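Long-range contact in putative curved DNA-binding protein (Chaetomium thermophilum var. thermophilum DSM 1495, PDB 4IPA), which is an Arx1 protein of the M24 methionine aminopeptidase-like family, linked to ribosome biogenesis, and may bind DNA: residues 46-58 and 96-110. Numbering follows the deposited sequence.
Sequences LCVPGAKIIDICE and YTPLRSDEKEAATEI
The type II beta turn V48-A51 and the start of helix 53-69 are laced by backbone bonds to the loop that leads from strand 79-88 into strand 115-124. G50 N donates to I110 O (3.0 Å), and I110 N returns a bond to A51 O (2.8 Å). Two residues on, I53 N donates to T108 O (3.0 Å), completing a single beta bridge between K52 and E109, with K52 at the N-cap position of the helix. A water takes the N-H of I54 and donates to T108 O. Beside these bonds, in the pita-bread fold of the M24 family, I53 CD1 lies at the edge of the Y96 ring and 3.8 Å from T108 CG2, while I110 CD1 touches both I53 CG1 and I56 CD1; V87 of strand 79-88 also packs against I53, I56 and I110. R100, bent at chi3 (-79°), grips E58 side-on: NE to OE2 and NH2 to OE1, both 2.8 Å, the latter from above the carboxylate plane. R100 NH2 also meets D55 OD1 (2.9 Å), whose carboxylate is nearly coplanar with the guanidinium (23°). I54 CG2 covers one guanidinium face, 3.3 Å from R100 NH2. A second water donates to D55 OD1 and accepts from R100 NH1.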
# COMPACT_ATOMS: atom_id res chain seq x y z
N LEU A 46 8.26 -12.39 -11.72
CA LEU A 46 9.70 -12.45 -11.46
C LEU A 46 10.02 -12.96 -10.06
O LEU A 46 11.16 -13.33 -9.79
CB LEU A 46 10.37 -11.09 -11.69
CG LEU A 46 10.18 -10.45 -13.08
CD1 LEU A 46 10.82 -9.05 -13.15
CD2 LEU A 46 10.72 -11.34 -14.18
N CYS A 47 9.03 -12.97 -9.16
CA CYS A 47 9.30 -13.31 -7.76
C CYS A 47 9.34 -14.81 -7.50
O CYS A 47 8.54 -15.34 -6.73
CB CYS A 47 8.30 -12.63 -6.82
SG CYS A 47 8.42 -10.82 -6.84
N VAL A 48 10.29 -15.49 -8.14
CA VAL A 48 10.49 -16.91 -7.94
C VAL A 48 11.65 -17.15 -6.97
O VAL A 48 12.53 -16.30 -6.80
CB VAL A 48 10.76 -17.62 -9.29
CG1 VAL A 48 9.66 -17.29 -10.30
CG2 VAL A 48 12.11 -17.22 -9.85
N PRO A 49 11.66 -18.31 -6.30
CA PRO A 49 12.76 -18.62 -5.38
C PRO A 49 14.11 -18.48 -6.09
O PRO A 49 14.25 -18.94 -7.22
CB PRO A 49 12.50 -20.08 -5.02
CG PRO A 49 11.00 -20.20 -5.12
CD PRO A 49 10.66 -19.39 -6.34
N GLY A 50 15.07 -17.83 -5.43
CA GLY A 50 16.40 -17.65 -6.00
C GLY A 50 16.62 -16.31 -6.68
O GLY A 50 17.77 -15.88 -6.86
N ALA A 51 15.53 -15.63 -7.05
CA ALA A 51 15.66 -14.32 -7.69
C ALA A 51 16.19 -13.31 -6.69
O ALA A 51 15.82 -13.33 -5.52
CB ALA A 51 14.33 -13.83 -8.27
N LYS A 52 17.07 -12.44 -7.17
CA LYS A 52 17.62 -11.36 -6.37
C LYS A 52 16.64 -10.19 -6.32
O LYS A 52 16.24 -9.65 -7.36
CB LYS A 52 18.94 -10.90 -6.98
CG LYS A 52 19.96 -12.01 -7.16
CD LYS A 52 21.07 -11.60 -8.11
CE LYS A 52 21.87 -10.42 -7.57
NZ LYS A 52 22.91 -9.97 -8.54
N ILE A 53 16.29 -9.78 -5.11
CA ILE A 53 15.38 -8.66 -4.92
C ILE A 53 15.78 -7.40 -5.70
O ILE A 53 14.92 -6.74 -6.29
CB ILE A 53 15.18 -8.33 -3.42
CG1 ILE A 53 14.42 -9.47 -2.75
CG2 ILE A 53 14.39 -7.05 -3.24
CD1 ILE A 53 14.17 -9.26 -1.26
N ILE A 54 17.07 -7.06 -5.70
CA ILE A 54 17.49 -5.83 -6.36
C ILE A 54 17.24 -5.87 -7.87
O ILE A 54 16.96 -4.84 -8.49
CB ILE A 54 18.97 -5.43 -6.08
CG1 ILE A 54 19.20 -3.97 -6.50
CG2 ILE A 54 19.94 -6.31 -6.83
CD1 ILE A 54 19.78 -3.13 -5.42
N ASP A 55 17.32 -7.06 -8.45
CA ASP A 55 17.05 -7.23 -9.87
C ASP A 55 15.57 -7.01 -10.18
O ASP A 55 15.23 -6.36 -11.17
CB ASP A 55 17.49 -8.61 -10.35
CG ASP A 55 19.00 -8.76 -10.41
OD1 ASP A 55 19.70 -7.72 -10.37
OD2 ASP A 55 19.48 -9.91 -10.49
N ILE A 56 14.71 -7.56 -9.33
CA ILE A 56 13.26 -7.41 -9.49
C ILE A 56 12.82 -5.94 -9.39
O ILE A 56 12.08 -5.46 -10.24
CB ILE A 56 12.51 -8.26 -8.46
CG1 ILE A 56 13.04 -9.70 -8.48
CG2 ILE A 56 11.01 -8.24 -8.76
CD1 ILE A 56 12.48 -10.59 -7.38
N CYS A 57 13.29 -5.24 -8.35
CA CYS A 57 12.98 -3.82 -8.18
C CYS A 57 13.46 -3.01 -9.38
O CYS A 57 12.73 -2.14 -9.88
CB CYS A 57 13.60 -3.26 -6.90
SG CYS A 57 13.00 -3.98 -5.38
N GLU A 58 14.68 -3.26 -9.83
CA GLU A 58 15.20 -2.53 -10.98
C GLU A 58 14.35 -2.81 -12.22
O GLU A 58 14.00 -1.89 -12.97
CB GLU A 58 16.67 -2.85 -11.25
CG GLU A 58 17.64 -2.23 -10.24
CD GLU A 58 19.12 -2.56 -10.53
OE1 GLU A 58 19.39 -3.46 -11.34
OE2 GLU A 58 20.00 -1.92 -9.92
N TYR A 96 10.42 -2.74 0.79
CA TYR A 96 11.86 -2.95 0.67
C TYR A 96 12.37 -2.66 -0.75
O TYR A 96 11.80 -3.14 -1.73
CB TYR A 96 12.19 -4.40 1.06
CG TYR A 96 13.66 -4.69 1.24
CD1 TYR A 96 14.44 -3.92 2.09
CD2 TYR A 96 14.26 -5.75 0.59
CE1 TYR A 96 15.79 -4.19 2.27
CE2 TYR A 96 15.60 -6.03 0.76
CZ TYR A 96 16.37 -5.25 1.61
OH TYR A 96 17.71 -5.53 1.78
N THR A 97 13.45 -1.89 -0.85
CA THR A 97 14.04 -1.55 -2.15
C THR A 97 15.49 -1.08 -1.99
O THR A 97 15.79 0.11 -2.03
CB THR A 97 13.19 -0.49 -2.93
OG1 THR A 97 13.93 0.05 -4.03
CG2 THR A 97 12.76 0.65 -2.01
N PRO A 98 16.42 -2.05 -1.81
CA PRO A 98 17.78 -1.77 -1.33
C PRO A 98 18.73 -1.18 -2.37
O PRO A 98 18.44 -1.18 -3.57
CB PRO A 98 18.26 -3.15 -0.88
CG PRO A 98 17.57 -4.10 -1.80
CD PRO A 98 16.21 -3.47 -2.11
N LEU A 99 19.87 -0.66 -1.90
CA LEU A 99 20.91 -0.15 -2.81
C LEU A 99 21.71 -1.27 -3.47
O LEU A 99 21.96 -2.31 -2.86
CB LEU A 99 21.87 0.77 -2.07
CG LEU A 99 21.25 2.05 -1.50
CD1 LEU A 99 22.32 2.96 -0.94
CD2 LEU A 99 20.45 2.76 -2.59
N ARG A 100 22.12 -1.05 -4.71
CA ARG A 100 23.00 -2.00 -5.38
C ARG A 100 24.39 -2.05 -4.73
O ARG A 100 25.01 -3.11 -4.67
CB ARG A 100 23.12 -1.70 -6.88
CG ARG A 100 23.88 -2.77 -7.65
CD ARG A 100 23.60 -2.75 -9.15
NE ARG A 100 22.34 -3.39 -9.50
CZ ARG A 100 22.10 -4.70 -9.43
NH1 ARG A 100 23.04 -5.52 -8.99
NH2 ARG A 100 20.92 -5.18 -9.78
N SER A 101 24.85 -0.90 -4.21
CA SER A 101 26.17 -0.79 -3.58
C SER A 101 26.23 -1.29 -2.14
O SER A 101 27.31 -1.36 -1.55
CB SER A 101 26.66 0.66 -3.63
OG SER A 101 25.82 1.50 -2.84
N ASP A 102 25.08 -1.59 -1.55
CA ASP A 102 25.05 -2.33 -0.28
C ASP A 102 25.12 -3.80 -0.65
O ASP A 102 24.10 -4.43 -0.92
CB ASP A 102 23.77 -2.05 0.50
CG ASP A 102 23.82 -0.72 1.24
OD1 ASP A 102 24.92 -0.15 1.40
OD2 ASP A 102 22.76 -0.26 1.69
N GLU A 103 26.34 -4.34 -0.70
CA GLU A 103 26.58 -5.65 -1.29
C GLU A 103 25.75 -6.78 -0.68
O GLU A 103 25.19 -7.58 -1.41
CB GLU A 103 28.07 -6.02 -1.21
CG GLU A 103 28.90 -5.45 -2.34
CD GLU A 103 30.38 -5.75 -2.18
OE1 GLU A 103 30.72 -6.59 -1.31
OE2 GLU A 103 31.20 -5.16 -2.92
N LYS A 104 25.67 -6.84 0.64
CA LYS A 104 24.92 -7.90 1.30
C LYS A 104 23.41 -7.80 1.01
O LYS A 104 22.76 -8.79 0.64
CB LYS A 104 25.19 -7.91 2.81
CG LYS A 104 24.39 -9.00 3.56
CD LYS A 104 24.13 -8.65 5.03
CE LYS A 104 23.36 -9.77 5.74
NZ LYS A 104 22.25 -10.35 4.91
N GLU A 105 22.84 -6.61 1.18
CA GLU A 105 21.42 -6.42 0.91
C GLU A 105 21.09 -6.72 -0.55
O GLU A 105 20.11 -7.40 -0.84
CB GLU A 105 20.97 -5.00 1.28
CG GLU A 105 20.95 -4.72 2.78
CD GLU A 105 20.14 -3.46 3.10
OE1 GLU A 105 18.92 -3.45 2.80
OE2 GLU A 105 20.72 -2.47 3.65
N ALA A 106 21.92 -6.24 -1.46
CA ALA A 106 21.64 -6.38 -2.89
C ALA A 106 21.76 -7.82 -3.39
O ALA A 106 21.44 -8.11 -4.53
CB ALA A 106 22.54 -5.45 -3.72
N ALA A 107 22.22 -8.72 -2.52
CA ALA A 107 22.34 -10.14 -2.87
C ALA A 107 21.22 -10.97 -2.25
O ALA A 107 21.13 -12.17 -2.49
CB ALA A 107 23.71 -10.69 -2.45
N THR A 108 20.38 -10.32 -1.45
CA THR A 108 19.20 -10.97 -0.89
C THR A 108 18.34 -11.62 -1.98
O THR A 108 18.03 -10.99 -3.00
CB THR A 108 18.32 -9.96 -0.13
OG1 THR A 108 19.11 -9.23 0.81
CG2 THR A 108 17.17 -10.67 0.59
N GLU A 109 17.95 -12.86 -1.77
CA GLU A 109 17.14 -13.59 -2.74
C GLU A 109 15.79 -13.99 -2.17
O GLU A 109 15.65 -14.23 -0.96
CB GLU A 109 17.87 -14.84 -3.25
CG GLU A 109 19.30 -14.59 -3.73
CD GLU A 109 19.95 -15.81 -4.37
OE1 GLU A 109 19.66 -16.96 -3.95
OE2 GLU A 109 20.75 -15.61 -5.31
N ILE A 110 14.80 -14.10 -3.06
CA ILE A 110 13.48 -14.61 -2.71
C ILE A 110 13.62 -16.02 -2.12
O ILE A 110 14.24 -16.90 -2.73
CB ILE A 110 12.56 -14.69 -3.96
CG1 ILE A 110 12.47 -13.33 -4.65
CG2 ILE A 110 11.17 -15.21 -3.58
CD1 ILE A 110 11.91 -12.24 -3.76
O HOH W 1 22.44 -8.42 -10.34
O HOH W 2 18.65 -8.40 -4.02